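Local coordinates for E3 ubiquitin-protein ligase HERC2 (Homo sapiens, PDB 4L1M) that probably acts as an E3 ubiquitin ligase that attaches ubiquitin to target proteins, and whose first RCC1-like domain folds as a beta-propeller, at residues Asn52-Phe65 against Leu68-Asn80. Residues are numbered along the deposited sequence; the frame is centred on the assembly and turned at random. Where two conformers were deposited one is given.
With SO4 (sulfate ion), chain G.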
ATOM      1  N   ASN A  52     -19.946  -1.846 -11.482  1.00 56.37           N
ATOM      2  CA  ASN A  52     -20.164  -2.672 -12.689  1.00 58.06           C
ATOM      3  C   ASN A  52     -19.010  -3.626 -12.968  1.00 55.40           C
ATOM      4  O   ASN A  52     -19.206  -4.753 -13.408  1.00 55.76           O
ATOM      5  CB  ASN A  52     -20.378  -1.791 -13.920  1.00 59.70           C
ATOM      6  CG  ASN A  52     -21.692  -1.018 -13.886  1.00 63.36           C
ATOM      7  OD1 ASN A  52     -22.504  -1.169 -12.974  1.00 65.79           O
ATOM      8  ND2 ASN A  52     -21.913  -0.192 -14.902  1.00 66.83           N
ATOM      9  N   LEU A  53     -17.804  -3.179 -12.664  1.00 52.26           N
ATOM     10  CA  LEU A  53     -16.615  -3.980 -12.877  1.00 49.80           C
ATOM     11  C   LEU A  53     -16.522  -5.200 -11.957  1.00 49.71           C
ATOM     12  O   LEU A  53     -15.920  -6.207 -12.322  1.00 48.45           O
ATOM     13  CB  LEU A  53     -15.369  -3.131 -12.663  1.00 47.45           C
ATOM     14  CG  LEU A  53     -15.228  -1.776 -13.366  1.00 47.15           C
ATOM     15  CD1 LEU A  53     -13.775  -1.325 -13.267  1.00 45.84           C
ATOM     16  CD2 LEU A  53     -15.651  -1.803 -14.818  1.00 48.70           C
ATOM     17  N   GLY A  54     -17.109  -5.112 -10.762  1.00 50.14           N
ATOM     18  CA  GLY A  54     -16.891  -6.145  -9.751  1.00 49.91           C
ATOM     19  C   GLY A  54     -15.504  -5.983  -9.170  1.00 48.01           C
ATOM     20  O   GLY A  54     -14.568  -6.695  -9.542  1.00 46.95           O
ATOM     21  N   VAL A  55     -15.375  -5.038  -8.249  1.00 47.79           N
ATOM     22  CA  VAL A  55     -14.071  -4.654  -7.688  1.00 46.79           C
ATOM     23  C   VAL A  55     -13.575  -5.656  -6.641  1.00 48.43           C
ATOM     24  O   VAL A  55     -14.336  -6.060  -5.750  1.00 50.75           O
ATOM     25  CB  VAL A  55     -14.151  -3.260  -7.068  1.00 44.97           C
ATOM     26  CG1 VAL A  55     -12.810  -2.839  -6.533  1.00 43.07           C
ATOM     27  CG2 VAL A  55     -14.626  -2.261  -8.101  1.00 45.32           C
ATOM     28  N   THR A  56     -12.323  -6.094  -6.787  1.00 48.35           N
ATOM     29  CA  THR A  56     -11.679  -6.960  -5.791  1.00 49.14           C
ATOM     30  C   THR A  56     -10.523  -6.220  -5.138  1.00 49.53           C
ATOM     31  O   THR A  56     -10.172  -6.511  -3.992  1.00 48.65           O
ATOM     32  CB  THR A  56     -11.182  -8.312  -6.379  1.00 49.66           C
ATOM     33  OG1 THR A  56     -10.126  -8.093  -7.331  1.00 51.42           O
ATOM     34  CG2 THR A  56     -12.304  -9.045  -7.061  1.00 51.41           C
ATOM     35  N   GLN A  57      -9.925  -5.287  -5.879  1.00 49.02           N
ATOM     36  CA  GLN A  57      -8.791  -4.518  -5.413  1.00 48.95           C
ATOM     37  C   GLN A  57      -8.729  -3.148  -6.070  1.00 48.42           C
ATOM     38  O   GLN A  57      -9.148  -2.994  -7.209  1.00 50.73           O
ATOM     39  CB  GLN A  57      -7.528  -5.277  -5.784  1.00 51.11           C
ATOM     40  CG  GLN A  57      -6.443  -5.342  -4.745  1.00 53.10           C
ATOM     41  CD  GLN A  57      -5.448  -6.428  -5.151  1.00 54.60           C
ATOM     42  OE1 GLN A  57      -5.804  -7.638  -5.229  1.00 56.85           O
ATOM     43  NE2 GLN A  57      -4.244  -6.023  -5.463  1.00 50.80           N
ATOM     44  N   ILE A  58      -8.197  -2.165  -5.350  1.00 46.27           N
ATOM     45  CA  ILE A  58      -7.913  -0.867  -5.900  1.00 45.11           C
ATOM     46  C   ILE A  58      -6.527  -0.420  -5.446  1.00 43.31           C
ATOM     47  O   ILE A  58      -6.248  -0.400  -4.260  1.00 42.82           O
ATOM     48  CB  ILE A  58      -8.937   0.181  -5.410  1.00 47.85           C
ATOM     49  CG1 ILE A  58     -10.304  -0.113  -5.993  1.00 48.23           C
ATOM     50  CG2 ILE A  58      -8.473   1.599  -5.778  1.00 49.06           C
ATOM     51  CD1 ILE A  58     -11.379   0.879  -5.625  1.00 49.70           C
ATOM     52  N   ALA A  59      -5.682  -0.037  -6.401  1.00 42.56           N
ATOM     53  CA  ALA A  59      -4.343   0.453  -6.127  1.00 39.54           C
ATOM     54  C   ALA A  59      -4.251   1.930  -6.530  1.00 40.79           C
ATOM     55  O   ALA A  59      -4.376   2.274  -7.691  1.00 41.98           O
ATOM     56  CB  ALA A  59      -3.326  -0.356  -6.886  1.00 38.22           C
ATOM     57  N   CYS A  60      -4.037   2.782  -5.540  1.00 40.88           N
ATOM     58  CA  CYS A  60      -4.086   4.195  -5.730  1.00 41.76           C
ATOM     59  C   CYS A  60      -2.696   4.736  -6.030  1.00 41.30           C
ATOM     60  O   CYS A  60      -1.787   4.584  -5.226  1.00 40.60           O
ATOM     61  CB  CYS A  60      -4.647   4.846  -4.468  1.00 42.78           C
ATOM     62  SG  CYS A  60      -6.419   4.532  -4.213  1.00 45.19           S
ATOM     63  N   ALA A  61      -2.552   5.377  -7.184  1.00 41.36           N
ATOM     64  CA  ALA A  61      -1.335   6.115  -7.499  1.00 41.31           C
ATOM     65  C   ALA A  61      -1.573   7.600  -7.230  1.00 42.34           C
ATOM     66  O   ALA A  61      -2.557   7.967  -6.580  1.00 42.91           O
ATOM     67  CB  ALA A  61      -0.912   5.866  -8.927  1.00 41.64           C
ATOM     68  N   GLU A  62      -0.681   8.456  -7.699  1.00 45.06           N
ATOM     69  CA  GLU A  62      -0.789   9.885  -7.382  1.00 48.94           C
ATOM     70  C   GLU A  62      -1.873  10.634  -8.154  1.00 48.95           C
ATOM     71  O   GLU A  62      -2.584  11.438  -7.554  1.00 49.98           O
ATOM     72  CB  GLU A  62       0.540  10.596  -7.564  1.00 51.52           C
ATOM     73  CG  GLU A  62       0.573  11.945  -6.849  1.00 56.04           C
ATOM     74  CD  GLU A  62       1.720  12.824  -7.307  1.00 56.16           C
ATOM     75  OE1 GLU A  62       1.577  13.480  -8.364  1.00 59.03           O
ATOM     76  OE2 GLU A  62       2.752  12.853  -6.608  1.00 53.92           O
ATOM     77  N   LYS A  63      -1.984  10.404  -9.463  1.00 47.79           N
ATOM     78  CA  LYS A  63      -3.007  11.100 -10.272  1.00 50.66           C
ATOM     79  C   LYS A  63      -4.140  10.190 -10.710  1.00 47.88           C
ATOM     80  O   LYS A  63      -5.139  10.653 -11.242  1.00 49.91           O
ATOM     81  CB  LYS A  63      -2.389  11.724 -11.536  1.00 55.58           C
ATOM     82  CG  LYS A  63      -1.222  12.675 -11.316  1.00 60.60           C
ATOM     83  CD  LYS A  63      -1.622  13.957 -10.584  1.00 67.06           C
ATOM     84  CE  LYS A  63      -0.538  15.039 -10.751  1.00 74.17           C
ATOM     85  NZ  LYS A  63      -0.233  15.775  -9.488  1.00 75.69           N
ATOM     86  N   ARG A  64      -3.980   8.896 -10.507  1.00 45.24           N
ATOM     87  CA  ARG A  64      -4.975   7.937 -10.938  1.00 44.44           C
ATOM     88  C   ARG A  64      -4.948   6.669 -10.089  1.00 41.70           C
ATOM     89  O   ARG A  64      -4.096   6.508  -9.210  1.00 38.73           O
ATOM     90  CB  ARG A  64      -4.776   7.610 -12.398  1.00 46.77           C
ATOM     91  CG  ARG A  64      -3.391   7.143 -12.762  1.00 48.16           C
ATOM     92  CD  ARG A  64      -3.251   6.985 -14.273  1.00 51.01           C
ATOM     93  NE  ARG A  64      -3.614   8.203 -15.032  1.00 52.71           N
ATOM     94  CZ  ARG A  64      -4.718   8.333 -15.795  1.00 58.50           C
ATOM     95  NH1 ARG A  64      -5.634   7.335 -15.939  1.00 56.31           N
ATOM     96  NH2 ARG A  64      -4.918   9.473 -16.449  1.00 62.22           N
ATOM     97  N   PHE A  65      -5.933   5.812 -10.306  1.00 40.32           N
ATOM     98  CA  PHE A  65      -5.977   4.537  -9.621  1.00 39.51           C
ATOM     99  C   PHE A  65      -6.298   3.418 -10.575  1.00 40.55           C
ATOM    100  O   PHE A  65      -6.941   3.632 -11.605  1.00 42.82           O
ATOM    101  CB  PHE A  65      -6.938   4.539  -8.411  1.00 38.44           C
ATOM    102  CG  PHE A  65      -8.381   4.836  -8.744  1.00 39.55           C
ATOM    103  CD1 PHE A  65      -8.789   6.102  -9.051  1.00 40.88           C
ATOM    104  CD2 PHE A  65      -9.344   3.847  -8.666  1.00 39.80           C
ATOM    105  CE1 PHE A  65     -10.127   6.370  -9.329  1.00 42.37           C
ATOM    106  CE2 PHE A  65     -10.674   4.116  -8.928  1.00 40.94           C
ATOM    107  CZ  PHE A  65     -11.065   5.378  -9.256  1.00 41.70           C
ATOM    108  N   LEU A  68      -8.888  -3.670 -10.082  1.00 43.43           N
ATOM    109  CA  LEU A  68      -8.853  -5.059 -10.533  1.00 43.39           C
ATOM    110  C   LEU A  68     -10.267  -5.620 -10.445  1.00 45.23           C
ATOM    111  O   LEU A  68     -10.900  -5.494  -9.395  1.00 46.33           O
ATOM    112  CB  LEU A  68      -7.932  -5.874  -9.639  1.00 42.56           C
ATOM    113  CG  LEU A  68      -7.825  -7.368  -9.969  1.00 43.16           C
ATOM    114  CD1 LEU A  68      -7.262  -7.530 -11.364  1.00 42.72           C
ATOM    115  CD2 LEU A  68      -6.975  -8.120  -8.947  1.00 42.04           C
ATOM    116  N   SER A  69     -10.732  -6.253 -11.529  1.00 45.38           N
ATOM    117  CA  SER A  69     -12.089  -6.805 -11.600  0.50 46.67           C
ATOM    118  C   SER A  69     -12.100  -8.279 -11.269  1.00 47.26           C
ATOM    119  O   SER A  69     -11.077  -8.972 -11.407  1.00 47.27           O
ATOM    120  CB  SER A  69     -12.676  -6.664 -12.999  0.50 47.71           C
ATOM    121  OG  SER A  69     -11.913  -5.796 -13.782  0.50 46.92           O
ATOM    122  N   ARG A  70     -13.262  -8.766 -10.829  1.00 47.66           N
ATOM    123  CA  ARG A  70     -13.472 -10.186 -10.508  1.00 48.57           C
ATOM    124  C   ARG A  70     -12.938 -11.101 -11.631  1.00 49.22           C
ATOM    125  O   ARG A  70     -12.353 -12.160 -11.353  1.00 48.72           O
ATOM    126  CB  ARG A  70     -14.961 -10.442 -10.209  1.00 50.18           C
ATOM    127  CG  ARG A  70     -15.850 -10.738 -11.392  1.00 51.89           C
ATOM    128  CD  ARG A  70     -16.125  -9.561 -12.305  1.00 51.65           C
ATOM    129  NE  ARG A  70     -16.819 -10.051 -13.511  1.00 53.97           N
ATOM    130  CZ  ARG A  70     -17.183  -9.298 -14.548  1.00 54.26           C
ATOM    131  NH1 ARG A  70     -16.946  -7.989 -14.551  1.00 52.26           N
ATOM    132  NH2 ARG A  70     -17.814  -9.865 -15.593  1.00 56.75           N
ATOM    133  N   ASN A  71     -13.109 -10.665 -12.885  1.00 49.46           N
ATOM    134  CA  ASN A  71     -12.705 -11.446 -14.067  1.00 51.12           C
ATOM    135  C   ASN A  71     -11.213 -11.313 -14.424  1.00 50.10           C
ATOM    136  O   ASN A  71     -10.778 -11.828 -15.429  1.00 51.76           O
ATOM    137  CB  ASN A  71     -13.599 -11.105 -15.297  1.00 52.30           C
ATOM    138  CG  ASN A  71     -13.362  -9.681 -15.848  1.00 52.10           C
ATOM    139  OD1 ASN A  71     -12.603  -8.878 -15.278  1.00 52.22           O
ATOM    140  ND2 ASN A  71     -14.002  -9.371 -16.956  1.00 53.05           N
ATOM    141  N   GLY A  72     -10.440 -10.609 -13.616  1.00 49.48           N
ATOM    142  CA  GLY A  72      -9.002 -10.548 -13.813  1.00 48.94           C
ATOM    143  C   GLY A  72      -8.558  -9.526 -14.834  1.00 49.18           C
ATOM    144  O   GLY A  72      -7.460  -9.624 -15.392  1.00 48.01           O
ATOM    145  N   ARG A  73      -9.405  -8.536 -15.089  1.00 49.20           N
ATOM    146  CA  ARG A  73      -8.994  -7.412 -15.898  1.00 48.55           C
ATOM    147  C   ARG A  73      -8.685  -6.203 -15.019  1.00 44.54           C
ATOM    148  O   ARG A  73      -9.149  -6.106 -13.898  1.00 42.09           O
ATOM    149  CB  ARG A  73     -10.066  -7.100 -16.921  1.00 52.09           C
ATOM    150  CG  ARG A  73     -10.196  -8.189 -17.966  1.00 56.80           C
ATOM    151  CD  ARG A  73     -11.344  -7.896 -18.910  1.00 62.49           C
ATOM    152  NE  ARG A  73     -11.791  -9.100 -19.620  1.00 69.11           N
ATOM    153  CZ  ARG A  73     -12.884  -9.171 -20.384  1.00 74.18           C
ATOM    154  NH1 ARG A  73     -13.668  -8.102 -20.560  1.00 75.85           N
ATOM    155  NH2 ARG A  73     -13.202 -10.321 -20.975  1.00 76.11           N
ATOM    156  N   VAL A  74      -7.908  -5.283 -15.571  1.00 43.11           N
ATOM    157  CA  VAL A  74      -7.440  -4.102 -14.879  1.00 40.67           C
ATOM    158  C   VAL A  74      -7.905  -2.817 -15.598  1.00 40.68           C
ATOM    159  O   VAL A  74      -7.766  -2.684 -16.816  1.00 41.10           O
ATOM    160  CB  VAL A  74      -5.922  -4.115 -14.807  1.00 40.63           C
ATOM    161  CG1 VAL A  74      -5.395  -2.818 -14.195  1.00 40.62           C
ATOM    162  CG2 VAL A  74      -5.442  -5.290 -13.974  1.00 40.47           C
ATOM    163  N   TYR A  75      -8.463  -1.881 -14.835  1.00 39.38           N
ATOM    164  CA  TYR A  75      -8.948  -0.643 -15.387  1.00 39.45           C
ATOM    165  C   TYR A  75      -8.253   0.499 -14.731  1.00 38.77           C
ATOM    166  O   TYR A  75      -7.751   0.368 -13.602  1.00 38.77           O
ATOM    167  CB  TYR A  75     -10.441  -0.510 -15.150  1.00 40.65           C
ATOM    168  CG  TYR A  75     -11.236  -1.555 -15.877  1.00 41.43           C
ATOM    169  CD1 TYR A  75     -11.296  -2.851 -15.393  1.00 41.28           C
ATOM    170  CD2 TYR A  75     -11.890  -1.269 -17.064  1.00 41.88           C
ATOM    171  CE1 TYR A  75     -12.011  -3.828 -16.066  1.00 42.45           C
ATOM    172  CE2 TYR A  75     -12.591  -2.249 -17.744  1.00 43.04           C
ATOM    173  CZ  TYR A  75     -12.648  -3.526 -17.233  1.00 43.15           C
ATOM    174  OH  TYR A  75     -13.356  -4.528 -17.855  1.00 45.26           O
ATOM    175  N   THR A  76      -8.224   1.635 -15.421  1.00 38.43           N
ATOM    176  CA  THR A  76      -7.591   2.818 -14.869  1.00 37.43           C
ATOM    177  C   THR A  76      -8.532   4.007 -14.942  1.00 37.98           C
ATOM    178  O   THR A  76      -9.296   4.149 -15.904  1.00 40.31           O
ATOM    179  CB  THR A  76      -6.227   3.117 -15.571  1.00 37.54           C
ATOM    180  OG1 THR A  76      -5.584   4.223 -14.930  1.00 37.25           O
ATOM    181  CG2 THR A  76      -6.392   3.429 -17.073  1.00 39.02           C
ATOM    182  N   GLN A  77      -8.459   4.862 -13.932  1.00 37.14           N
ATOM    183  CA  GLN A  77      -9.267   6.061 -13.849  1.00 38.05           C
ATOM    184  C   GLN A  77      -8.450   7.173 -13.173  1.00 39.02           C
ATOM    185  O   GLN A  77      -7.783   6.932 -12.164  1.00 37.63           O
ATOM    186  CB  GLN A  77     -10.498   5.766 -13.009  1.00 37.71           C
ATOM    187  CG  GLN A  77     -11.390   6.960 -12.697  1.00 38.70           C
ATOM    188  CD  GLN A  77     -12.187   7.444 -13.885  1.00 40.40           C
ATOM    189  OE1 GLN A  77     -12.674   6.664 -14.685  1.00 40.64           O
ATOM    190  NE2 GLN A  77     -12.346   8.749 -13.993  1.00 42.11           N
ATOM    191  N   ALA A  78      -8.551   8.402 -13.691  1.00 41.29           N
ATOM    192  CA  ALA A  78      -7.917   9.570 -13.037  1.00 41.60           C
ATOM    193  C   ALA A  78      -8.835  10.129 -11.963  1.00 42.61           C
ATOM    194  O   ALA A  78     -10.047  10.175 -12.139  1.00 44.74           O
ATOM    195  CB  ALA A  78      -7.596  10.662 -14.062  1.00 42.27           C
ATOM    196  N   TYR A  79      -8.249  10.611 -10.878  1.00 42.45           N
ATOM    197  CA  TYR A  79      -9.015  11.234  -9.802  1.00 42.86           C
ATOM    198  C   TYR A  79      -9.693  12.486 -10.247  1.00 46.34           C
ATOM    199  O   TYR A  79     -10.791  12.789  -9.789  1.00 48.41           O
ATOM    200  CB  TYR A  79      -8.104  11.614  -8.621  1.00 42.05           C
ATOM    201  CG  TYR A  79      -7.321  10.488  -8.002  1.00 39.38           C
ATOM    202  CD1 TYR A  79      -7.952   9.348  -7.516  1.00 39.63           C
ATOM    203  CD2 TYR A  79      -5.967  10.573  -7.881  1.00 39.02           C
ATOM    204  CE1 TYR A  79      -7.230   8.313  -6.941  1.00 38.71           C
ATOM    205  CE2 TYR A  79      -5.231   9.558  -7.279  1.00 38.82           C
ATOM    206  CZ  TYR A  79      -5.855   8.427  -6.815  1.00 37.50           C
ATOM    207  OH  TYR A  79      -5.080   7.443  -6.250  1.00 34.81           O
ATOM    208  N   ASN A  80      -9.028  13.250 -11.105  1.00 51.35           N
ATOM    209  CA  ASN A  80      -9.516  14.575 -11.477  1.00 58.15           C
ATOM    210  C   ASN A  80     -10.108  14.655 -12.868  1.00 60.34           C
ATOM    211  O   ASN A  80     -10.245  15.734 -13.417  1.00 62.35           O
ATOM    212  CB  ASN A  80      -8.419  15.634 -11.315  1.00 61.28           C
ATOM    213  CG  ASN A  80      -8.995  17.029 -11.117  1.00 69.83           C
ATOM    214  OD1 ASN A  80      -9.901  17.236 -10.298  1.00 75.29           O
ATOM    215  ND2 ASN A  80      -8.492  17.998 -11.885  1.00 75.19           N
TER
HETATM  216  S   SO4 G 804       0.432   9.394 -14.149  1.00115.21           S
HETATM  217  O1  SO4 G 804      -0.821   9.550 -14.925  1.00104.72           O
HETATM  218  O2  SO4 G 804       1.246  10.631 -14.304  1.00 97.51           O
HETATM  219  O3  SO4 G 804       0.093   9.177 -12.711  1.00121.89           O
HETATM  220  O4  SO4 G 804       1.191   8.200 -14.627  1.00101.88           O
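Tyr79 drives its ring into the hollow under the 61-64 turn, where a flat, polar-tipped side chain suits a pocket walled largely by backbone, with Cys60 CB and Phe65 adding to the wall. With CG anti to its own carbonyl carbon (chi1 -58°), the ring swings back toward the turn, and Tyr79 OH gives a hydrogen bond to Ala61 O (2.6 Å). The carbonyls of Ala61 and Glu62 lie at the ring edge, and the backbone of Arg64 lies over one face, near its rim. Phe65 CD1 comes 3.4 Å from Tyr79 CE1; the planes are nearly parallel but slid apart, with little overlap. Gln77 lays CB over the Phe65 face, and glutamine suits its far end by offering both acceptor and donor: OE1 accepts from Ala85 N, while NE2 gives to Thr83 O and Ala78 O. Two backbone hydrogen bonds also pair Phe65 with Gln77. Strands 55-60, 64-69 and 74-78 are the first three of a four-stranded antiparallel blade of the RCC1-type seven-bladed beta-propeller. Beyond, the small methyl of Ala78 leaves room for the Arg64 guanidinium to lie across it; Arg64 NH1 reaches Thr76 OG1 in the guanidinium plane (3.3 Å), and NE donates to a sulfate, probably from the crystallisation liquor, which Tyr109 OH also binds. At the other end the register slips by one between Val55 and Gln57, a beta bulge, with Thr56 N bonding Leu68 O, Leu68 N bonding Gln57 O, and Thr56 OG1 adding a weak bond to Leu68 O. Leu68 CB packs on Gln57 CB (3.9 Å), and Ile97 and Ile100 also touch Leu68. Leu53 dips CD1 over the Tyr75 face, 4.0 Å from its centroid. Gly54 adopts positive phi (74°), easy for glycine, and its O accepts from Arg70 N (2.8 Å), while Arg70 NH1 meets Leu53 O (3.0 Å) from above the carbonyl plane.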